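PDB 5Y7Q: fanconi-associated nuclease 1 homolog from Pseudomonas aeruginosa, which belongs to the FAN1 family of nucleases, joining a helix-turn-helix region, a SAP region and a VRR-NUC region in one chain. Local coordinates for residues D64-F69 and C193-L198; Q131-L136 and A158-L163; R146-R151 and P165-A170; C419-F424 and R472-D477; D446-Q449 and L454-A457. One frame throughout, in Å; residues are numbered along the deposited sequence.

From the N terminus, contact 1 closes the longest loop, bringing helix 64-75 of the helix-turn-helix region against helix 190-201. Contacts 2 and 3 both fall within that loop, in the SAP region, and cross: residues 146-151 lie between 131-136 and 158-163 in the chain, and 165-170 follow. They touch through Leu149, which packs on Leu159 and Leu163. After contact 1 has closed, and on the opposite side of the chain's centre from contacts 2 and 3, contact 4 joins helix 420-423 to helix 467-478 of the VRR-NUC region. Contact 5 lies within its loop, pairing helix 447-450 with helix 452-460; Phe455 and Leu454 lie against Ala422 of contact 4.

Contact 1 (D64-F69 and C193-L198)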
# COMPACT_ATOMS: atom_id res chain seq x y z
N ASP A 64 -6.64 -28.83 13.28
CA ASP A 64 -6.81 -30.17 12.73
C ASP A 64 -7.08 -30.13 11.22
O ASP A 64 -6.43 -30.85 10.45
CB ASP A 64 -7.93 -30.88 13.48
CG ASP A 64 -7.87 -30.64 14.99
OD1 ASP A 64 -7.60 -29.48 15.39
OD2 ASP A 64 -8.08 -31.61 15.76
N GLN A 65 -8.03 -29.30 10.78
CA GLN A 65 -8.33 -29.19 9.35
C GLN A 65 -7.08 -28.86 8.54
O GLN A 65 -6.87 -29.40 7.45
CB GLN A 65 -9.42 -28.12 9.11
CG GLN A 65 -10.85 -28.64 8.79
CD GLN A 65 -11.65 -29.16 10.02
OE1 GLN A 65 -11.33 -28.87 11.18
NE2 GLN A 65 -12.71 -29.94 9.76
N GLU A 66 -6.22 -28.00 9.08
CA GLU A 66 -5.03 -27.54 8.36
C GLU A 66 -4.02 -28.66 8.19
O GLU A 66 -3.46 -28.85 7.10
CB GLU A 66 -4.40 -26.36 9.09
CG GLU A 66 -4.97 -25.02 8.70
CD GLU A 66 -5.42 -24.20 9.89
OE1 GLU A 66 -6.32 -23.36 9.67
OE2 GLU A 66 -4.88 -24.39 11.02
N ARG A 67 -3.73 -29.39 9.27
CA ARG A 67 -2.75 -30.47 9.17
C ARG A 67 -3.26 -31.57 8.25
O ARG A 67 -2.50 -32.08 7.42
CB ARG A 67 -2.39 -31.02 10.56
CG ARG A 67 -1.76 -29.96 11.44
CD ARG A 67 -1.14 -30.51 12.69
NE ARG A 67 -2.11 -31.30 13.44
CZ ARG A 67 -2.97 -30.80 14.33
NH1 ARG A 67 -3.81 -31.62 14.95
NH2 ARG A 67 -2.98 -29.50 14.59
N ALA A 68 -4.56 -31.89 8.35
CA ALA A 68 -5.19 -32.81 7.40
C ALA A 68 -5.03 -32.32 5.96
O ALA A 68 -4.82 -33.12 5.05
CB ALA A 68 -6.67 -32.98 7.73
N PHE A 69 -5.13 -31.01 5.74
CA PHE A 69 -4.96 -30.51 4.37
C PHE A 69 -3.53 -30.72 3.89
O PHE A 69 -3.30 -31.18 2.76
CB PHE A 69 -5.35 -29.04 4.28
CG PHE A 69 -5.16 -28.46 2.92
CD1 PHE A 69 -3.94 -27.89 2.55
CD2 PHE A 69 -6.19 -28.50 1.98
CE1 PHE A 69 -3.75 -27.38 1.28
CE2 PHE A 69 -6.01 -27.98 0.71
CZ PHE A 69 -4.78 -27.42 0.37
N CYS A 193 -6.48 -21.98 1.94
CA CYS A 193 -5.32 -21.51 1.18
C CYS A 193 -4.98 -20.06 1.51
O CYS A 193 -3.81 -19.72 1.72
CB CYS A 193 -5.57 -21.68 -0.31
SG CYS A 193 -5.56 -23.40 -0.77
N ASP A 194 -5.98 -19.18 1.53
CA ASP A 194 -5.69 -17.80 1.87
C ASP A 194 -5.14 -17.70 3.28
O ASP A 194 -4.23 -16.90 3.54
CB ASP A 194 -6.93 -16.92 1.65
CG ASP A 194 -7.27 -16.73 0.15
OD1 ASP A 194 -6.40 -17.01 -0.73
OD2 ASP A 194 -8.40 -16.31 -0.16
N ARG A 195 -5.62 -18.55 4.19
CA ARG A 195 -5.05 -18.55 5.53
C ARG A 195 -3.59 -18.98 5.50
O ARG A 195 -2.77 -18.44 6.25
CB ARG A 195 -5.87 -19.45 6.46
CG ARG A 195 -5.29 -19.53 7.85
CD ARG A 195 -6.11 -20.37 8.78
NE ARG A 195 -7.14 -19.58 9.46
CZ ARG A 195 -7.10 -19.23 10.75
NH1 ARG A 195 -6.08 -19.60 11.53
NH2 ARG A 195 -8.09 -18.50 11.25
N LEU A 196 -3.24 -19.91 4.60
CA LEU A 196 -1.83 -20.32 4.51
C LEU A 196 -0.97 -19.20 3.92
O LEU A 196 0.10 -18.89 4.44
CB LEU A 196 -1.68 -21.59 3.69
CG LEU A 196 -2.31 -22.92 4.15
CD1 LEU A 196 -2.17 -23.93 3.02
CD2 LEU A 196 -1.72 -23.49 5.46
N ARG A 197 -1.45 -18.59 2.83
CA ARG A 197 -0.78 -17.43 2.23
C ARG A 197 -0.50 -16.33 3.26
O ARG A 197 0.62 -15.82 3.35
CB ARG A 197 -1.67 -16.88 1.10
CG ARG A 197 -0.94 -16.05 0.10
CD ARG A 197 -1.71 -16.01 -1.20
NE ARG A 197 -3.10 -15.61 -0.98
CZ ARG A 197 -3.48 -14.36 -0.80
NH1 ARG A 197 -2.59 -13.39 -0.81
NH2 ARG A 197 -4.76 -14.08 -0.59
N LEU A 198 -1.52 -15.96 4.03
CA LEU A 198 -1.34 -14.89 4.99
C LEU A 198 -0.41 -15.33 6.11
O LEU A 198 0.39 -14.54 6.61
CB LEU A 198 -2.70 -14.43 5.52
CG LEU A 198 -2.67 -13.91 6.95
CD1 LEU A 198 -2.28 -12.44 6.99
CD2 LEU A 198 -3.97 -14.16 7.72
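Helix 64-75 of the helix-turn-helix region is crossed here by helix 190-201, with Glu66 and Phe69 on one side meeting Cys193, Arg195 and Leu196 on the other. The axes of the short segments pass 11.8 Å apart at 91°, so each helix offers little more than one turn, and the closest CA atoms, those of Glu66 and Leu196, are 8.8 Å apart. The apolar half is led by Phe69, whose CG is anti to the backbone N (chi1 178°), sending the ring across the gap. Its CE1 meets Leu196 CD1 at 4.2 Å, while CZ lies 4.3 Å from Cys193 SG. That sulfur stands obliquely to the ring, 48° off the normal, in a cysteine sulfur-aromatic contact. Trp120 and Leu192 also pack on Phe69, placing the ring in the buried core that joins the helix-turn-helix region to helix 190-201. The polar half is a charge pair without a directed bond: Glu66, bent at its second torsion, brings OE1 to 3.1 Å from Arg195 CD, but OE1 and Arg195 NE are 3.9 Å apart. In this long salt bridge the oxygen sits well out of the guanidinium plane and no N-H of Arg195 points at it, so between these two groups only the charges interact. Both have stronger partners outside the segments: Glu66 OE2 accepts the N-H of Asp63 and pairs with Arg236, and Arg195 NH2 bridges to Asp240.

Contact 2 (Q131-L136 and A158-L163); sequences QLFGLL and ALLERL
Helices 129-135 and 156-163 run nearly antiparallel, their segment axes inclined at 151° and 11.1 Å apart, and they come nearest in backbone at Phe133 and Leu160, whose CA atoms are separated by 7.3 Å. Both belong to the SAP region, a small helical unit in which helix 138-144 and a loop lie between them along the chain; the contact comes within about 4 Å, between nearest atoms, of the bound nucleic acid. Phe133 spans the gap between the helices. Three leucines of the second helix meet its ring, one over a face and two at the edge. Leu160 covers the face: CD1 sits 3.8 Å from the Phe133 ring centroid and only 17° off the ring normal, the geometry of a CH-pi contact. The CG of Leu160 is anti to the backbone N (chi1 -177°), and from there the branch runs past the phenyl group in the opposite sense. Leu160 CB lies 3.8 Å from Phe133 CE2 as well, so the stem of the leucine joins the packing. Leu141 of helix 138-144 adds to the surroundings of the ring, and Lys156 NZ ties the helix ends together by bonding to the carbonyl oxygens of Phe133 and Leu136. At the ring's edge, Leu159 CB is 4.2 Å from Phe133 CE2 and Leu163 CD1 4.3 Å from Phe133 CZ.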
# COMPACT_ATOMS: atom_id res chain seq x y z
N GLN A 131 -22.94 -16.02 -11.56
CA GLN A 131 -21.81 -16.94 -11.72
C GLN A 131 -21.91 -17.70 -13.02
O GLN A 131 -20.91 -17.92 -13.72
CB GLN A 131 -21.74 -17.91 -10.54
CG GLN A 131 -22.22 -17.37 -9.20
CD GLN A 131 -22.09 -18.40 -8.09
OE1 GLN A 131 -23.04 -18.70 -7.37
NE2 GLN A 131 -20.91 -18.97 -7.95
N LEU A 132 -23.13 -18.11 -13.36
CA LEU A 132 -23.41 -18.65 -14.69
C LEU A 132 -22.94 -17.70 -15.76
O LEU A 132 -22.37 -18.12 -16.78
CB LEU A 132 -24.91 -18.92 -14.84
CG LEU A 132 -25.35 -19.43 -16.20
CD1 LEU A 132 -24.74 -20.78 -16.43
CD2 LEU A 132 -26.87 -19.52 -16.27
N PHE A 133 -23.13 -16.40 -15.53
CA PHE A 133 -22.69 -15.40 -16.50
C PHE A 133 -21.18 -15.29 -16.54
O PHE A 133 -20.62 -14.95 -17.59
CB PHE A 133 -23.31 -14.04 -16.17
CG PHE A 133 -24.50 -13.74 -17.00
CD1 PHE A 133 -25.63 -14.55 -16.92
CD2 PHE A 133 -24.50 -12.69 -17.89
CE1 PHE A 133 -26.73 -14.29 -17.70
CE2 PHE A 133 -25.60 -12.43 -18.68
CZ PHE A 133 -26.71 -13.22 -18.58
N GLY A 134 -20.51 -15.57 -15.43
CA GLY A 134 -19.06 -15.59 -15.44
C GLY A 134 -18.51 -16.75 -16.24
O GLY A 134 -17.57 -16.58 -17.04
N LEU A 135 -19.09 -17.93 -16.08
CA LEU A 135 -18.60 -19.09 -16.81
C LEU A 135 -18.90 -19.04 -18.31
O LEU A 135 -18.11 -19.54 -19.11
CB LEU A 135 -19.19 -20.36 -16.19
CG LEU A 135 -18.68 -20.63 -14.78
CD1 LEU A 135 -19.75 -21.28 -13.92
CD2 LEU A 135 -17.43 -21.48 -14.84
N LEU A 136 -19.97 -18.39 -18.73
CA LEU A 136 -20.50 -18.60 -20.08
C LEU A 136 -20.16 -17.46 -21.03
O LEU A 136 -19.94 -16.31 -20.61
CB LEU A 136 -22.01 -18.77 -20.04
CG LEU A 136 -22.44 -20.23 -19.99
CD1 LEU A 136 -23.94 -20.32 -20.01
CD2 LEU A 136 -21.88 -20.84 -21.22
N ALA A 158 -25.90 -5.59 -18.69
CA ALA A 158 -27.31 -5.20 -18.81
C ALA A 158 -28.20 -6.42 -18.97
O ALA A 158 -29.32 -6.46 -18.42
CB ALA A 158 -27.48 -4.24 -19.99
N LEU A 159 -27.75 -7.41 -19.73
CA LEU A 159 -28.51 -8.64 -19.88
C LEU A 159 -28.69 -9.33 -18.54
O LEU A 159 -29.81 -9.72 -18.17
CB LEU A 159 -27.79 -9.55 -20.87
CG LEU A 159 -28.66 -10.52 -21.63
CD1 LEU A 159 -29.57 -9.74 -22.55
CD2 LEU A 159 -27.76 -11.45 -22.40
N LEU A 160 -27.60 -9.48 -17.79
CA LEU A 160 -27.68 -10.01 -16.44
C LEU A 160 -28.67 -9.21 -15.59
O LEU A 160 -29.50 -9.78 -14.87
CB LEU A 160 -26.29 -10.02 -15.79
CG LEU A 160 -26.20 -10.62 -14.39
CD1 LEU A 160 -26.63 -12.07 -14.43
CD2 LEU A 160 -24.80 -10.49 -13.77
N GLU A 161 -28.63 -7.88 -15.69
CA GLU A 161 -29.50 -7.04 -14.87
C GLU A 161 -30.96 -7.31 -15.20
O GLU A 161 -31.78 -7.52 -14.31
CB GLU A 161 -29.16 -5.56 -15.05
CG GLU A 161 -29.25 -4.73 -13.78
CD GLU A 161 -30.16 -3.51 -13.91
OE1 GLU A 161 -31.27 -3.64 -14.48
OE2 GLU A 161 -29.77 -2.43 -13.43
N ARG A 162 -31.28 -7.33 -16.50
CA ARG A 162 -32.66 -7.56 -16.92
C ARG A 162 -33.16 -8.92 -16.45
O ARG A 162 -34.31 -9.05 -16.00
CB ARG A 162 -32.78 -7.43 -18.44
CG ARG A 162 -34.18 -7.05 -18.96
CD ARG A 162 -34.33 -5.55 -19.21
NE ARG A 162 -34.38 -5.22 -20.64
CZ ARG A 162 -34.46 -3.99 -21.13
NH1 ARG A 162 -34.48 -2.94 -20.31
NH2 ARG A 162 -34.51 -3.78 -22.45
N LEU A 163 -32.31 -9.95 -16.49
CA LEU A 163 -32.74 -11.31 -16.19
C LEU A 163 -32.65 -11.71 -14.72
O LEU A 163 -33.21 -12.76 -14.36
CB LEU A 163 -31.93 -12.31 -17.02
CG LEU A 163 -32.14 -12.24 -18.53
CD1 LEU A 163 -30.98 -12.87 -19.28
CD2 LEU A 163 -33.44 -12.95 -18.88

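Contact 3 (R146-R151 and P165-A170); sequences RDHLGR and PLFPEA
His148 and Phe167 form a T-shaped pair in which the phenyl edge points at the imidazole face. The evidence lies in the two ring planes, inclined at 74°, and in the 5.4 Å between the centroids of the His148 and Phe167 rings. The touching atom is CZ of Phe167, which stands 3.9 Å above the plane of the His148 ring and is displaced toward its rim. It is 4.0 Å from His148 NE2 and equally far from CE1, so the phenyl tip sits over the outer bond of the imidazole. With CG beside the backbone N in both residues (chi1 -51° in His148, -67° in Phe167), both rings are turned into the space between the loops, where the side chains cross at about a right angle. Their backbones remain well apart, the nearest CA atoms, those of His148 and Leu166, being separated by 9.3 Å. The contact belongs to the SAP region and joins the loop after helix 138-144, which contains the short 3-10 segment 146-148, to the loop that leads from helix 156-163 into strand 171-172. Within the first loop, Leu149 N bonds to Arg146 O at 3.1 Å, closing the 3-10 turn just after His148. Leu166 supplies a second, oblique touch on the imidazole, its CD2 4.3 Å from His148 CD2. The ring of Phe167 also meets Phe145 edge-to-face, which makes a small aromatic cluster at this surface of the protein.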
# COMPACT_ATOMS: atom_id res chain seq x y z
N ARG A 146 -32.90 -17.03 -25.10
CA ARG A 146 -33.44 -16.31 -26.25
C ARG A 146 -34.95 -16.07 -26.15
O ARG A 146 -35.44 -15.03 -26.60
CB ARG A 146 -33.11 -17.06 -27.54
CG ARG A 146 -34.24 -17.92 -28.13
CD ARG A 146 -34.07 -19.39 -27.77
NE ARG A 146 -32.91 -19.95 -28.45
CZ ARG A 146 -32.96 -20.60 -29.61
NH1 ARG A 146 -34.12 -20.78 -30.23
NH2 ARG A 146 -31.84 -21.07 -30.15
N ASP A 147 -35.69 -17.00 -25.53
CA ASP A 147 -37.15 -16.85 -25.46
C ASP A 147 -37.59 -15.80 -24.44
O ASP A 147 -38.74 -15.35 -24.49
CB ASP A 147 -37.80 -18.21 -25.16
CG ASP A 147 -37.53 -19.26 -26.25
OD1 ASP A 147 -37.51 -18.91 -27.45
OD2 ASP A 147 -37.33 -20.45 -25.90
N HIS A 148 -36.71 -15.42 -23.50
CA HIS A 148 -36.94 -14.29 -22.61
C HIS A 148 -36.24 -13.01 -23.07
O HIS A 148 -36.30 -12.00 -22.35
CB HIS A 148 -36.49 -14.62 -21.19
CG HIS A 148 -37.04 -15.91 -20.65
ND1 HIS A 148 -36.57 -17.14 -21.03
CD2 HIS A 148 -38.02 -16.15 -19.74
CE1 HIS A 148 -37.23 -18.09 -20.39
NE2 HIS A 148 -38.12 -17.51 -19.60
N LEU A 149 -35.57 -13.02 -24.23
CA LEU A 149 -34.93 -11.81 -24.77
C LEU A 149 -35.75 -11.27 -25.93
O LEU A 149 -35.67 -11.77 -27.05
CB LEU A 149 -33.51 -12.10 -25.23
CG LEU A 149 -32.36 -12.10 -24.23
CD1 LEU A 149 -32.85 -11.83 -22.81
CD2 LEU A 149 -31.60 -13.42 -24.34
N GLY A 150 -36.53 -10.22 -25.65
CA GLY A 150 -36.98 -9.27 -26.65
C GLY A 150 -36.39 -7.89 -26.44
O GLY A 150 -36.80 -6.95 -27.13
N ARG A 151 -35.44 -7.74 -25.50
CA ARG A 151 -34.96 -6.45 -25.03
C ARG A 151 -34.43 -5.56 -26.15
O ARG A 151 -35.03 -4.53 -26.47
CB ARG A 151 -33.88 -6.67 -23.98
N PRO A 165 -34.00 -10.23 -11.77
CA PRO A 165 -35.34 -10.32 -11.15
C PRO A 165 -36.16 -11.50 -11.67
O PRO A 165 -37.11 -11.91 -11.00
CB PRO A 165 -35.99 -8.98 -11.51
CG PRO A 165 -35.10 -8.35 -12.55
CD PRO A 165 -33.74 -8.86 -12.24
N LEU A 166 -35.82 -12.05 -12.84
CA LEU A 166 -36.54 -13.20 -13.39
C LEU A 166 -36.09 -14.53 -12.78
O LEU A 166 -36.94 -15.37 -12.45
CB LEU A 166 -36.39 -13.23 -14.91
CG LEU A 166 -37.27 -12.37 -15.83
CD1 LEU A 166 -37.07 -10.88 -15.57
CD2 LEU A 166 -37.04 -12.71 -17.31
N PHE A 167 -34.78 -14.76 -12.62
CA PHE A 167 -34.23 -16.05 -12.20
C PHE A 167 -33.43 -15.90 -10.91
O PHE A 167 -32.19 -16.01 -10.93
CB PHE A 167 -33.32 -16.67 -13.26
CG PHE A 167 -34.01 -17.08 -14.53
CD1 PHE A 167 -34.19 -18.43 -14.82
CD2 PHE A 167 -34.43 -16.15 -15.45
CE1 PHE A 167 -34.80 -18.82 -16.00
CE2 PHE A 167 -35.04 -16.54 -16.63
CZ PHE A 167 -35.22 -17.88 -16.90
N PRO A 168 -34.08 -15.66 -9.77
CA PRO A 168 -33.32 -15.54 -8.52
C PRO A 168 -32.79 -16.88 -8.01
O PRO A 168 -31.76 -16.90 -7.32
CB PRO A 168 -34.33 -14.93 -7.55
CG PRO A 168 -35.64 -15.48 -8.04
CD PRO A 168 -35.53 -15.58 -9.54
N GLU A 169 -33.47 -17.99 -8.32
CA GLU A 169 -33.14 -19.29 -7.74
C GLU A 169 -31.90 -19.87 -8.42
O GLU A 169 -31.80 -19.90 -9.65
CB GLU A 169 -34.33 -20.25 -7.84
CG GLU A 169 -34.55 -20.97 -9.19
CD GLU A 169 -35.82 -20.55 -9.91
OE1 GLU A 169 -36.89 -21.14 -9.65
OE2 GLU A 169 -35.74 -19.61 -10.73
N ALA A 170 -30.94 -20.30 -7.60
CA ALA A 170 -29.72 -20.91 -8.11
C ALA A 170 -29.95 -22.37 -8.49
O ALA A 170 -30.83 -23.05 -7.95
CB ALA A 170 -28.59 -20.79 -7.08

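Contact 4 (C419-F424 and R472-D477); sequences CWEAIF and RCRYRD
A charge pair laid beside an apolar touch joins helix 420-423 to helix 467-478, partly at the surface, with Arg474 meeting both Glu421 and Trp420. The backbones come nearest at Trp420 and Arg474, whose CA atoms are 7.6 Å apart. Glu421 OE1 lies 3.3 Å from Arg474 NE, close enough for a salt bridge. That oxygen stands over one face of the guanidinium, toward its rim, with the two planes 56° apart; no N-H is aimed at it and the attraction is one of charges alone. The other oxygen, OE2, reaches Arg474 CD at 3.3 Å. Bends at the second and third torsions of Arg474 (chi2 65°, chi3 52°) fold its chain so that CG remains near the indole while the charged end turns to the carboxylate. That CG is 3.8 Å from Trp420 CB. One indole face is covered within the same segment by Phe424, and Trp420 NE1 bonds to Glu222, which helps fix the ring. Leu417 and Arg461 also pack on Arg474. A carboxylate over a guanidinium face, beside packing of the arginine's stem, thus joins helix 420-423 to helix 467-478, which lies in the VRR-NUC region.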
# COMPACT_ATOMS: atom_id res chain seq x y z
N CYS A 419 21.87 4.35 5.20
CA CYS A 419 21.35 3.62 6.34
C CYS A 419 20.88 2.22 5.98
O CYS A 419 20.24 1.57 6.81
CB CYS A 419 20.23 4.42 6.99
SG CYS A 419 20.94 5.80 7.87
N TRP A 420 21.16 1.78 4.76
CA TRP A 420 20.77 0.45 4.28
C TRP A 420 21.05 -0.66 5.29
O TRP A 420 20.19 -1.52 5.54
CB TRP A 420 21.51 0.17 2.99
CG TRP A 420 21.06 -1.03 2.31
CD1 TRP A 420 21.46 -2.31 2.55
CD2 TRP A 420 20.12 -1.09 1.24
NE1 TRP A 420 20.81 -3.17 1.69
CE2 TRP A 420 19.99 -2.44 0.87
CE3 TRP A 420 19.38 -0.13 0.55
CZ2 TRP A 420 19.13 -2.86 -0.15
CZ3 TRP A 420 18.52 -0.55 -0.47
CH2 TRP A 420 18.41 -1.89 -0.81
N GLU A 421 22.25 -0.68 5.86
CA GLU A 421 22.64 -1.79 6.72
C GLU A 421 21.86 -1.80 8.02
O GLU A 421 21.73 -2.86 8.64
CB GLU A 421 24.15 -1.76 6.98
CG GLU A 421 24.92 -2.81 6.19
CD GLU A 421 25.71 -2.23 5.03
OE1 GLU A 421 26.44 -1.23 5.23
OE2 GLU A 421 25.62 -2.79 3.90
N ALA A 422 21.36 -0.65 8.46
CA ALA A 422 20.45 -0.62 9.61
C ALA A 422 19.01 -0.92 9.22
O ALA A 422 18.27 -1.54 9.99
CB ALA A 422 20.51 0.74 10.30
N ILE A 423 18.58 -0.46 8.04
CA ILE A 423 17.19 -0.65 7.65
C ILE A 423 16.89 -2.13 7.48
O ILE A 423 15.82 -2.61 7.87
CB ILE A 423 16.92 0.18 6.39
CG1 ILE A 423 16.91 1.66 6.75
CG2 ILE A 423 15.60 -0.20 5.73
CD1 ILE A 423 16.95 2.54 5.54
N PHE A 424 17.86 -2.88 6.97
CA PHE A 424 17.77 -4.32 6.72
C PHE A 424 18.38 -5.18 7.83
O PHE A 424 18.70 -6.35 7.59
CB PHE A 424 18.39 -4.65 5.37
CG PHE A 424 17.54 -4.19 4.23
CD1 PHE A 424 16.43 -4.91 3.86
CD2 PHE A 424 17.82 -3.01 3.57
CE1 PHE A 424 15.64 -4.47 2.83
CE2 PHE A 424 17.01 -2.57 2.54
CZ PHE A 424 15.94 -3.29 2.18
N ARG A 472 28.30 5.40 -2.47
CA ARG A 472 28.60 4.89 -3.81
C ARG A 472 28.71 3.37 -3.81
O ARG A 472 28.24 2.71 -4.75
CB ARG A 472 29.89 5.50 -4.38
CG ARG A 472 29.79 6.94 -4.88
CD ARG A 472 31.14 7.46 -5.35
NE ARG A 472 31.31 8.87 -5.03
CZ ARG A 472 32.18 9.34 -4.14
NH1 ARG A 472 32.98 8.51 -3.48
NH2 ARG A 472 32.27 10.65 -3.91
N CYS A 473 29.31 2.80 -2.77
CA CYS A 473 29.43 1.35 -2.73
C CYS A 473 28.09 0.69 -2.46
O CYS A 473 27.75 -0.31 -3.10
CB CYS A 473 30.48 0.92 -1.71
SG CYS A 473 32.11 0.96 -2.48
N ARG A 474 27.31 1.23 -1.52
CA ARG A 474 25.97 0.70 -1.31
C ARG A 474 25.15 0.80 -2.59
O ARG A 474 24.40 -0.11 -2.92
CB ARG A 474 25.28 1.44 -0.16
CG ARG A 474 24.58 0.53 0.86
CD ARG A 474 25.52 -0.38 1.65
NE ARG A 474 26.62 0.34 2.29
CZ ARG A 474 27.92 0.08 2.09
NH1 ARG A 474 28.28 -0.90 1.27
NH2 ARG A 474 28.86 0.80 2.71
N TYR A 475 25.35 1.88 -3.34
CA TYR A 475 24.65 2.07 -4.61
C TYR A 475 25.03 1.00 -5.61
O TYR A 475 24.17 0.48 -6.33
CB TYR A 475 24.98 3.45 -5.16
CG TYR A 475 24.35 3.84 -6.50
CD1 TYR A 475 24.98 3.54 -7.72
CD2 TYR A 475 23.17 4.53 -6.54
CE1 TYR A 475 24.42 3.93 -8.93
CE2 TYR A 475 22.60 4.91 -7.73
CZ TYR A 475 23.23 4.62 -8.91
OH TYR A 475 22.62 5.03 -10.07
N ARG A 476 26.31 0.66 -5.71
CA ARG A 476 26.69 -0.35 -6.68
C ARG A 476 26.26 -1.75 -6.24
O ARG A 476 25.76 -2.54 -7.05
CB ARG A 476 28.20 -0.30 -6.93
CG ARG A 476 28.68 0.83 -7.81
CD ARG A 476 30.13 1.12 -7.48
NE ARG A 476 30.89 1.73 -8.57
CZ ARG A 476 30.63 2.93 -9.07
NH1 ARG A 476 29.61 3.65 -8.61
NH2 ARG A 476 31.40 3.40 -10.05
N ASP A 477 26.46 -2.07 -4.96
CA ASP A 477 26.11 -3.38 -4.41
C ASP A 477 24.60 -3.64 -4.52
O ASP A 477 24.17 -4.68 -5.03
CB ASP A 477 26.57 -3.44 -2.94
CG ASP A 477 26.90 -4.85 -2.46
OD1 ASP A 477 25.97 -5.68 -2.26
OD2 ASP A 477 28.11 -5.13 -2.25

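Contact 5 (D446-Q449 and L454-A457)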
# COMPACT_ATOMS: atom_id res chain seq x y z
N ASP A 446 9.23 2.36 18.14
CA ASP A 446 10.61 2.12 18.55
C ASP A 446 11.47 1.50 17.45
O ASP A 446 12.50 0.90 17.75
CB ASP A 446 10.65 1.30 19.85
CG ASP A 446 10.03 -0.05 19.71
OD1 ASP A 446 9.39 -0.32 18.67
OD2 ASP A 446 10.17 -0.85 20.66
N PHE A 447 11.01 1.54 16.20
CA PHE A 447 11.84 1.12 15.08
C PHE A 447 13.27 1.64 15.17
O PHE A 447 14.23 0.88 15.01
CB PHE A 447 11.23 1.60 13.77
CG PHE A 447 12.17 1.52 12.59
CD1 PHE A 447 12.31 0.35 11.88
CD2 PHE A 447 12.89 2.62 12.17
CE1 PHE A 447 13.15 0.28 10.78
CE2 PHE A 447 13.74 2.55 11.08
CZ PHE A 447 13.87 1.38 10.39
N ARG A 448 13.43 2.95 15.41
CA ARG A 448 14.77 3.51 15.56
C ARG A 448 15.44 2.99 16.83
O ARG A 448 16.63 2.64 16.80
CB ARG A 448 14.72 5.03 15.58
CG ARG A 448 16.04 5.68 15.15
CD ARG A 448 16.67 6.54 16.24
NE ARG A 448 17.35 7.69 15.66
CZ ARG A 448 18.67 7.82 15.57
NH1 ARG A 448 19.48 6.87 16.03
NH2 ARG A 448 19.19 8.91 15.02
N GLN A 449 14.71 2.94 17.95
CA GLN A 449 15.31 2.47 19.19
C GLN A 449 15.83 1.05 19.05
O GLN A 449 16.98 0.76 19.41
CB GLN A 449 14.32 2.56 20.36
CG GLN A 449 14.99 2.54 21.74
CD GLN A 449 14.12 1.90 22.82
OE1 GLN A 449 13.01 1.44 22.54
NE2 GLN A 449 14.64 1.85 24.04
N LEU A 454 23.10 0.96 15.29
CA LEU A 454 23.42 0.86 13.86
C LEU A 454 23.06 2.14 13.11
O LEU A 454 23.65 2.41 12.05
CB LEU A 454 22.68 -0.33 13.23
CG LEU A 454 23.43 -1.66 13.20
CD1 LEU A 454 23.49 -2.31 14.60
CD2 LEU A 454 22.80 -2.59 12.18
N PHE A 455 22.12 2.92 13.63
CA PHE A 455 21.79 4.18 12.97
C PHE A 455 22.84 5.25 13.24
O PHE A 455 23.36 5.88 12.31
CB PHE A 455 20.40 4.64 13.39
CG PHE A 455 19.31 4.14 12.49
CD1 PHE A 455 18.39 3.20 12.94
CD2 PHE A 455 19.22 4.58 11.17
CE1 PHE A 455 17.39 2.74 12.11
CE2 PHE A 455 18.23 4.12 10.33
CZ PHE A 455 17.31 3.19 10.80
N GLU A 456 23.19 5.45 14.52
CA GLU A 456 24.23 6.42 14.82
C GLU A 456 25.58 5.99 14.27
O GLU A 456 26.44 6.84 14.03
CB GLU A 456 24.30 6.69 16.32
CG GLU A 456 24.85 8.08 16.64
CD GLU A 456 24.44 9.13 15.60
OE1 GLU A 456 23.23 9.44 15.49
OE2 GLU A 456 25.33 9.64 14.89
N ALA A 457 25.79 4.69 14.06
CA ALA A 457 26.90 4.27 13.23
C ALA A 457 26.76 4.87 11.83
O ALA A 457 27.58 5.70 11.43
CB ALA A 457 26.98 2.75 13.17
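Phe447 and Arg448, neighbours on helix 447-450, reach Phe455 and Glu456 of helix 452-460 by bringing their side-chain ends inward. In Phe447, CG is anti to the backbone N (chi1 166°), which carries the ring across until CE2 is 3.6 Å from Phe455 CZ. The two rings are oblique, their planes at 62° and their centroids 5.7 Å apart. Arg448 also starts anti to the backbone N (chi1 -156°) and then bends at its second and third torsions. The folded chain passes Phe455, with Arg448 CG lying 4.1 Å from Phe455 CD1 and Arg448 NH1 3.6 Å from Phe455 CB. Leu516 of helix 505-517 packs on both Arg448 and Phe455. Glu456, bent at its second torsion, brings OE1 to the edge of the guanidinium, 4.1 Å from Arg448 NH2, beyond a salt bridge. Their stronger partners are Glu513 for Arg448 and Arg509 for Glu456, so cohesion between the two helices probably rests mainly on apolar packing of Phe455 with Phe447 and the Arg448 stem, the charges being more likely engaged with helix 505-517.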